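Local coordinates for uncharacterized conserved protein (Methanococcus maripaludis S2, PDB 3C2Q) that catalyses the NAD-dependent conversion of ornithine to proline with release of ammonia, at residues P33-V38 with G83-P88; A52-Y57 with F76-H81; N39-E44 with E59-E64. All blocks are in the same frame, centred on the assembly; numbering follows the deposited sequence.

Contact 1: residues P33-V38 with G83-P88; sequences PTHVKV and GIRVMP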
# COMPACT_ATOMS: atom_id res chain seq x y z
N PRO B 33 9.77 21.98 -22.23
CA PRO B 33 10.43 22.64 -23.36
C PRO B 33 11.07 23.93 -22.91
O PRO B 33 10.49 24.71 -22.15
CB PRO B 33 9.30 22.91 -24.38
CG PRO B 33 8.03 22.35 -23.78
CD PRO B 33 8.36 21.64 -22.49
N THR B 34 12.30 24.14 -23.34
CA THR B 34 13.07 25.31 -22.87
C THR B 34 13.63 26.04 -24.10
O THR B 34 14.01 25.38 -25.08
CB THR B 34 14.20 24.86 -21.91
OG1 THR B 34 13.62 24.17 -20.79
CG2 THR B 34 15.07 26.07 -21.42
N HIS B 35 13.66 27.38 -24.06
CA HIS B 35 14.33 28.15 -25.11
C HIS B 35 15.48 28.92 -24.49
O HIS B 35 15.41 29.27 -23.30
CB HIS B 35 13.36 29.11 -25.81
CG HIS B 35 12.20 28.44 -26.47
ND1 HIS B 35 11.09 29.12 -26.89
CD2 HIS B 35 11.96 27.14 -26.77
CE1 HIS B 35 10.22 28.29 -27.43
NE2 HIS B 35 10.72 27.07 -27.36
N VAL B 36 16.54 29.15 -25.26
CA VAL B 36 17.69 29.92 -24.78
C VAL B 36 17.98 31.13 -25.71
O VAL B 36 17.89 31.03 -26.92
CB VAL B 36 18.96 29.06 -24.65
CG1 VAL B 36 18.86 28.14 -23.42
CG2 VAL B 36 19.22 28.25 -25.95
N LYS B 37 18.33 32.27 -25.12
CA LYS B 37 18.60 33.46 -25.93
C LYS B 37 20.08 33.51 -26.26
O LYS B 37 20.93 33.60 -25.37
CB LYS B 37 18.15 34.73 -25.21
CG LYS B 37 18.06 35.94 -26.15
CD LYS B 37 17.43 37.11 -25.48
CE LYS B 37 17.47 38.35 -26.37
NZ LYS B 37 16.50 39.36 -25.86
N VAL B 38 20.36 33.42 -27.55
CA VAL B 38 21.72 33.37 -28.06
C VAL B 38 21.83 34.36 -29.24
O VAL B 38 21.05 34.29 -30.20
CB VAL B 38 22.12 31.93 -28.50
CG1 VAL B 38 23.54 31.89 -29.05
CG2 VAL B 38 21.96 30.93 -27.30
N GLY B 83 18.41 34.54 -19.64
CA GLY B 83 18.28 34.24 -21.07
C GLY B 83 17.67 32.87 -21.32
O GLY B 83 17.98 32.22 -22.32
N ILE B 84 16.81 32.43 -20.39
CA ILE B 84 16.06 31.17 -20.62
C ILE B 84 14.56 31.39 -20.44
O ILE B 84 14.14 32.23 -19.65
CB ILE B 84 16.56 29.99 -19.73
CG1 ILE B 84 16.02 30.08 -18.32
CG2 ILE B 84 18.09 29.93 -19.67
CD1 ILE B 84 16.00 28.74 -17.59
N ARG B 85 13.79 30.60 -21.19
CA ARG B 85 12.33 30.63 -21.15
C ARG B 85 11.84 29.17 -21.08
O ARG B 85 12.12 28.38 -21.99
CB ARG B 85 11.86 31.31 -22.42
CG ARG B 85 10.39 31.46 -22.64
CD ARG B 85 10.17 32.41 -23.86
NE ARG B 85 10.44 31.81 -25.17
CZ ARG B 85 10.51 32.50 -26.32
NH1 ARG B 85 10.35 33.82 -26.32
NH2 ARG B 85 10.75 31.89 -27.47
N VAL B 86 11.16 28.81 -20.00
CA VAL B 86 10.72 27.42 -19.76
C VAL B 86 9.20 27.40 -19.89
O VAL B 86 8.54 28.23 -19.27
CB VAL B 86 11.13 26.92 -18.35
CG1 VAL B 86 10.73 25.43 -18.15
CG2 VAL B 86 12.66 27.11 -18.08
N MSE B 87 8.67 26.48 -20.67
CA MSE B 87 7.22 26.41 -20.97
C MSE B 87 6.57 25.18 -20.34
O MSE B 87 6.49 24.15 -20.97
CB MSE B 87 7.01 26.31 -22.48
CG MSE B 87 6.59 27.59 -23.15
SE MSE B 87 8.13 28.76 -23.40
CE MSE B 87 9.42 27.46 -24.15
N PRO B 88 6.11 25.29 -19.08
CA PRO B 88 5.48 24.12 -18.47
C PRO B 88 4.08 23.93 -19.05
O PRO B 88 3.64 24.77 -19.86
CB PRO B 88 5.45 24.48 -16.98
CG PRO B 88 5.45 25.96 -16.94
CD PRO B 88 6.14 26.46 -18.18
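Arg85 and His35 stand opposite each other on antiparallel strands, and the guanidinium of Arg85 binds the imidazole at a single atom. NH2 of Arg85 donates to ND1 of His35 at 2.9 Å, close to the ring plane, while NE of Arg85 gives the same ND1 a longer, more bent bond of 3.3 Å from a tilted position. The two flat groups are turned 72° apart. A bend at chi3 (75°) brings NE of Arg85 back toward the ring. Over one imidazole face, CE of Met87, a selenomethionine in this crystal, lies 3.4 Å from the His35 ring centre in a CH-pi contact almost on the ring normal.

Strand 84-86 forms one margin of the mixed sheet within this chain. His35 and Arg85 are a hydrogen-bonded pair, with N of His35 2.8 Å from O of Arg85. An alanine in place of His35 would probably leave NE and NH2 of Arg85 without this acceptor and the Met87 methyl without its aromatic seat. Arg85 also makes a cation-pi contact with Trp42. On the other face, Thr34 and Val86 lie side by side; OG1 of Thr34, anti to the carbonyl carbon, bonds to the backbone O of His32.

Contact 2: residues A52-Y57 with F76-H81; sequences AVIVVY and FVLIGH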
# COMPACT_ATOMS: atom_id res chain seq x y z
N ALA B 52 19.35 17.23 -16.82
CA ALA B 52 20.38 17.23 -17.85
C ALA B 52 20.88 18.68 -18.08
O ALA B 52 20.52 19.60 -17.35
CB ALA B 52 19.84 16.61 -19.15
N VAL B 53 21.73 18.86 -19.07
CA VAL B 53 22.26 20.21 -19.28
C VAL B 53 21.92 20.71 -20.68
O VAL B 53 21.56 19.94 -21.59
CB VAL B 53 23.80 20.34 -19.01
CG1 VAL B 53 24.13 19.94 -17.59
CG2 VAL B 53 24.58 19.52 -19.97
N ILE B 54 22.05 22.01 -20.87
CA ILE B 54 21.79 22.55 -22.18
C ILE B 54 23.11 22.91 -22.86
O ILE B 54 23.89 23.73 -22.33
CB ILE B 54 20.82 23.73 -22.08
CG1 ILE B 54 19.45 23.19 -21.59
CG2 ILE B 54 20.71 24.48 -23.44
CD1 ILE B 54 18.35 24.25 -21.49
N VAL B 55 23.35 22.29 -24.00
CA VAL B 55 24.58 22.53 -24.76
C VAL B 55 24.15 23.38 -25.97
O VAL B 55 23.20 23.04 -26.67
CB VAL B 55 25.26 21.20 -25.15
CG1 VAL B 55 26.39 21.38 -26.19
CG2 VAL B 55 25.78 20.50 -23.88
N VAL B 56 24.84 24.50 -26.14
CA VAL B 56 24.55 25.46 -27.22
C VAL B 56 25.66 25.41 -28.30
O VAL B 56 26.86 25.27 -27.99
CB VAL B 56 24.41 26.89 -26.64
CG1 VAL B 56 24.03 27.90 -27.73
CG2 VAL B 56 23.36 26.90 -25.52
N TYR B 57 25.22 25.46 -29.55
CA TYR B 57 26.08 25.53 -30.73
C TYR B 57 25.76 26.88 -31.40
O TYR B 57 24.95 26.93 -32.30
CB TYR B 57 25.76 24.38 -31.66
CG TYR B 57 25.79 23.03 -30.96
CD1 TYR B 57 27.00 22.41 -30.68
CD2 TYR B 57 24.61 22.40 -30.57
CE1 TYR B 57 27.04 21.18 -30.02
CE2 TYR B 57 24.64 21.16 -29.91
CZ TYR B 57 25.86 20.56 -29.64
OH TYR B 57 25.91 19.34 -29.00
N PHE B 76 29.75 24.21 -25.13
CA PHE B 76 29.24 25.39 -24.41
C PHE B 76 27.99 25.02 -23.62
O PHE B 76 26.96 24.72 -24.20
CB PHE B 76 28.86 26.53 -25.37
CG PHE B 76 30.04 27.10 -26.10
CD1 PHE B 76 31.13 27.61 -25.38
CD2 PHE B 76 30.08 27.11 -27.49
CE1 PHE B 76 32.25 28.14 -26.05
CE2 PHE B 76 31.20 27.64 -28.17
CZ PHE B 76 32.28 28.15 -27.44
N VAL B 77 28.11 25.15 -22.31
CA VAL B 77 27.06 24.75 -21.36
C VAL B 77 26.39 26.02 -20.84
O VAL B 77 27.06 27.02 -20.48
CB VAL B 77 27.66 23.92 -20.19
CG1 VAL B 77 26.59 23.62 -19.10
CG2 VAL B 77 28.28 22.62 -20.72
N LEU B 78 25.07 26.00 -20.85
CA LEU B 78 24.27 27.06 -20.27
C LEU B 78 24.53 27.15 -18.78
O LEU B 78 24.41 26.13 -18.05
CB LEU B 78 22.78 26.77 -20.55
CG LEU B 78 21.75 27.68 -19.84
CD1 LEU B 78 21.72 29.04 -20.50
CD2 LEU B 78 20.37 27.06 -19.91
N ILE B 79 24.88 28.37 -18.32
CA ILE B 79 25.17 28.67 -16.94
C ILE B 79 24.12 29.63 -16.40
O ILE B 79 23.72 30.57 -17.09
CB ILE B 79 26.57 29.34 -16.76
CG1 ILE B 79 27.68 28.46 -17.32
CG2 ILE B 79 26.83 29.68 -15.30
CD1 ILE B 79 27.72 27.03 -16.84
N GLY B 80 23.69 29.37 -15.16
CA GLY B 80 22.67 30.18 -14.49
C GLY B 80 21.29 30.17 -15.12
O GLY B 80 20.97 29.30 -15.96
N HIS B 81 20.48 31.16 -14.78
CA HIS B 81 19.07 31.18 -15.19
C HIS B 81 18.64 32.34 -16.10
O HIS B 81 17.45 32.43 -16.46
CB HIS B 81 18.15 31.08 -13.96
CG HIS B 81 18.26 29.78 -13.22
ND1 HIS B 81 19.39 29.43 -12.50
CD2 HIS B 81 17.38 28.77 -13.06
CE1 HIS B 81 19.20 28.25 -11.94
NE2 HIS B 81 17.99 27.82 -12.27
O HOH W 1 23.07 23.70 -18.74
O HOH W 2 29.08 23.87 -28.07
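Strongly twisted antiparallel strands from the interior of the mixed sheet meet here, Ile54 to Val56 running against Phe76 to Leu78. Their N-to-C directions make an angle of 126°, well short of the 180° of a flat antiparallel pair, and the bonding reflects that splay. Two direct backbone hydrogen bonds join them: N of Leu78 to O of Ile54 at 3.0 Å, and N of Val56 to O of Phe76 at 2.9 Å. Both are nearly straight. The groups flanking them are bridged by water instead. One water accepts from N of Ile54 and donates to O of Leu78; a second donates to O of Val56 and accepts from N of Phe76. The buried polar backbone of Ile54 and Leu78 is therefore satisfied without the strands closing fully on each other.

Ile54 and Leu78 carry the apolar side of the contact. Their side chains lie side by side and point the same way, with CB of Ile54 3.9 Å from CB of Leu78. Leu78 holds CG anti to its backbone N (chi1 171°), and its CD2 comes to 3.8 Å from CD1 of Ile54. Val36 of strand 34-38 packs on both, tying the pair to a more distant strand of the same sheet. Val55 and Val77 form a non-hydrogen-bonded pair on the other face, where Val53 also meets Val77. At the exposed end the Phe76 ring leads outward, turning its edge to the backbone of strand 53-57, with CD2 of Phe76 3.7 Å from O of Val56.

Contact 3: residues N39-E44 with E59-E64; sequences NDEWIE and EEKRAE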
# COMPACT_ATOMS: atom_id res chain seq x y z
N ASN B 39 22.81 35.26 -29.15
CA ASN B 39 23.01 36.32 -30.17
C ASN B 39 21.69 36.97 -30.49
O ASN B 39 21.26 37.02 -31.65
CB ASN B 39 23.70 35.76 -31.41
CG ASN B 39 25.14 35.32 -31.14
OD1 ASN B 39 25.58 34.26 -31.61
ND2 ASN B 39 25.88 36.11 -30.36
N ASP B 40 21.02 37.40 -29.41
CA ASP B 40 19.70 38.07 -29.44
C ASP B 40 18.55 37.35 -30.16
O ASP B 40 17.57 37.99 -30.55
CB ASP B 40 19.84 39.52 -29.94
CG ASP B 40 21.03 40.23 -29.32
OD1 ASP B 40 20.99 40.54 -28.10
OD2 ASP B 40 22.03 40.47 -30.04
N GLU B 41 18.66 36.04 -30.35
CA GLU B 41 17.56 35.24 -30.89
C GLU B 41 17.24 34.10 -29.92
O GLU B 41 18.15 33.54 -29.30
CB GLU B 41 17.92 34.62 -32.23
CG GLU B 41 18.22 35.57 -33.37
CD GLU B 41 19.15 34.93 -34.39
OE1 GLU B 41 18.74 33.90 -34.99
OE2 GLU B 41 20.29 35.44 -34.57
N TRP B 42 15.96 33.73 -29.84
CA TRP B 42 15.55 32.56 -29.06
C TRP B 42 15.77 31.29 -29.87
O TRP B 42 15.29 31.17 -31.01
CB TRP B 42 14.11 32.68 -28.60
CG TRP B 42 13.93 33.71 -27.54
CD1 TRP B 42 13.45 34.98 -27.73
CD2 TRP B 42 14.24 33.60 -26.15
NE1 TRP B 42 13.44 35.66 -26.53
CE2 TRP B 42 13.91 34.83 -25.55
CE3 TRP B 42 14.75 32.56 -25.35
CZ2 TRP B 42 14.07 35.07 -24.17
CZ3 TRP B 42 14.90 32.79 -23.98
CH2 TRP B 42 14.57 34.04 -23.40
N ILE B 43 16.52 30.37 -29.30
CA ILE B 43 16.77 29.09 -29.90
C ILE B 43 15.97 28.04 -29.12
O ILE B 43 16.00 28.03 -27.91
CB ILE B 43 18.27 28.70 -29.84
CG1 ILE B 43 19.13 29.72 -30.61
CG2 ILE B 43 18.47 27.30 -30.42
CD1 ILE B 43 20.59 29.30 -30.67
N GLU B 44 15.27 27.15 -29.82
CA GLU B 44 14.51 26.08 -29.14
C GLU B 44 15.47 24.96 -28.79
O GLU B 44 16.09 24.38 -29.67
CB GLU B 44 13.39 25.57 -30.03
CG GLU B 44 12.51 26.69 -30.61
CD GLU B 44 11.17 26.18 -31.18
OE1 GLU B 44 10.94 24.94 -31.22
OE2 GLU B 44 10.34 27.04 -31.57
N GLU B 59 27.03 28.93 -33.51
CA GLU B 59 27.28 29.05 -34.96
C GLU B 59 26.27 28.27 -35.79
O GLU B 59 26.05 28.58 -36.98
CB GLU B 59 28.69 28.57 -35.30
CG GLU B 59 29.73 29.69 -35.46
CD GLU B 59 30.52 30.04 -34.18
OE1 GLU B 59 29.87 30.24 -33.13
OE2 GLU B 59 31.79 30.15 -34.24
N GLU B 60 25.65 27.26 -35.18
CA GLU B 60 24.62 26.48 -35.85
C GLU B 60 23.21 26.99 -35.50
O GLU B 60 22.22 26.49 -36.05
CB GLU B 60 24.80 24.99 -35.54
CG GLU B 60 26.19 24.47 -35.90
CD GLU B 60 26.47 23.04 -35.43
OE1 GLU B 60 25.62 22.14 -35.66
OE2 GLU B 60 27.56 22.82 -34.85
N LYS B 61 23.13 28.00 -34.63
CA LYS B 61 21.84 28.47 -34.09
C LYS B 61 20.96 27.29 -33.62
O LYS B 61 19.78 27.17 -33.97
CB LYS B 61 21.09 29.36 -35.09
CG LYS B 61 21.86 30.63 -35.45
CD LYS B 61 21.26 31.33 -36.62
CE LYS B 61 21.88 32.72 -36.73
NZ LYS B 61 20.97 33.68 -37.42
N ARG B 62 21.58 26.40 -32.85
CA ARG B 62 20.87 25.29 -32.23
C ARG B 62 21.38 25.02 -30.82
O ARG B 62 22.45 25.49 -30.43
CB ARG B 62 20.88 24.04 -33.13
CG ARG B 62 22.23 23.39 -33.33
CD ARG B 62 22.10 22.13 -34.20
NE ARG B 62 23.40 21.48 -34.35
CZ ARG B 62 23.87 20.51 -33.56
NH1 ARG B 62 23.14 20.03 -32.56
NH2 ARG B 62 25.08 20.01 -33.79
N ALA B 63 20.57 24.29 -30.05
CA ALA B 63 20.95 23.86 -28.72
C ALA B 63 20.23 22.53 -28.46
O ALA B 63 19.20 22.26 -29.07
CB ALA B 63 20.58 24.91 -27.66
N GLU B 64 20.83 21.70 -27.62
CA GLU B 64 20.22 20.42 -27.29
C GLU B 64 20.41 20.09 -25.79
O GLU B 64 21.31 20.63 -25.12
CB GLU B 64 20.73 19.30 -28.21
CG GLU B 64 22.14 18.88 -27.95
CD GLU B 64 22.51 17.71 -28.82
OE1 GLU B 64 22.08 16.56 -28.54
OE2 GLU B 64 23.20 17.95 -29.82
O HOH W 3 17.94 23.80 -31.48
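Two parallel neighbours of the mixed sheet, strands 41-46 and 62-66, meet here mainly through Ile43, which reaches onto the backbone of Lys61 to Ala63. The short strand segments lie at 41° to each other, and CA of Ile43 is 6.1 Å from CA of Arg62, so side chains and a water make the contact. CG2 of Ile43, anti to the backbone N, touches CA of Arg62 at 3.6 Å, while CD1 of Ile43 approaches the carbonyl carbon of Lys61, also at 3.6 Å. One residue further along, a water donates to O of Glu44 at 2.7 Å and accepts from N of Ala63 at 3.0 Å.

Strand 62-66 opens with a G1 beta bulge, in which Lys61 and Arg62 both face Tyr57 across the hairpin; Lys61 takes the positive phi expected of the first bulge position. From there its extended chain reaches Glu41, and NZ of Lys61 forms a salt bridge with the carboxylate through two weak hydrogen bonds, 3.3 Å to OE1 of Glu41 and nearly as close to OE2. The side chain of Arg62 sets out away from strand 41-46, and its guanidinium joins a salt-bridge network. Its NE and NH2 both donate to OE1 of Glu60, from the same face of the carboxylate, with NE 2.7 Å from that oxygen. NH1 of Arg62 adds a weak bond to OE2 of Glu64, an atom also bound by the hydroxyl of Tyr57, whose ring makes a cation-pi contact with Arg62.

How the contacts relate
The three contacts belong to one mixed sheet, their centres 10 to 11 Å apart, on the same side of the chain's centre and away from the residues that probably bind NAD. Contact 1 joins the first and last of the six segments in sequence and so encloses the other two, while contacts 2 and 3 interleave. Across the sheet the order is 76-79, 53-57, 62-66, 41-46, 34-38, 84-86: contact 2 lies toward one margin, contact 3 in the middle, contact 1 at the other margin. Yet Ile84 packs on Leu78 and Thr34 on Ile54, so the curled sheet brings distant strands together around a shared apolar core, forming a compact unit separate from the parallel Rossmann sheet.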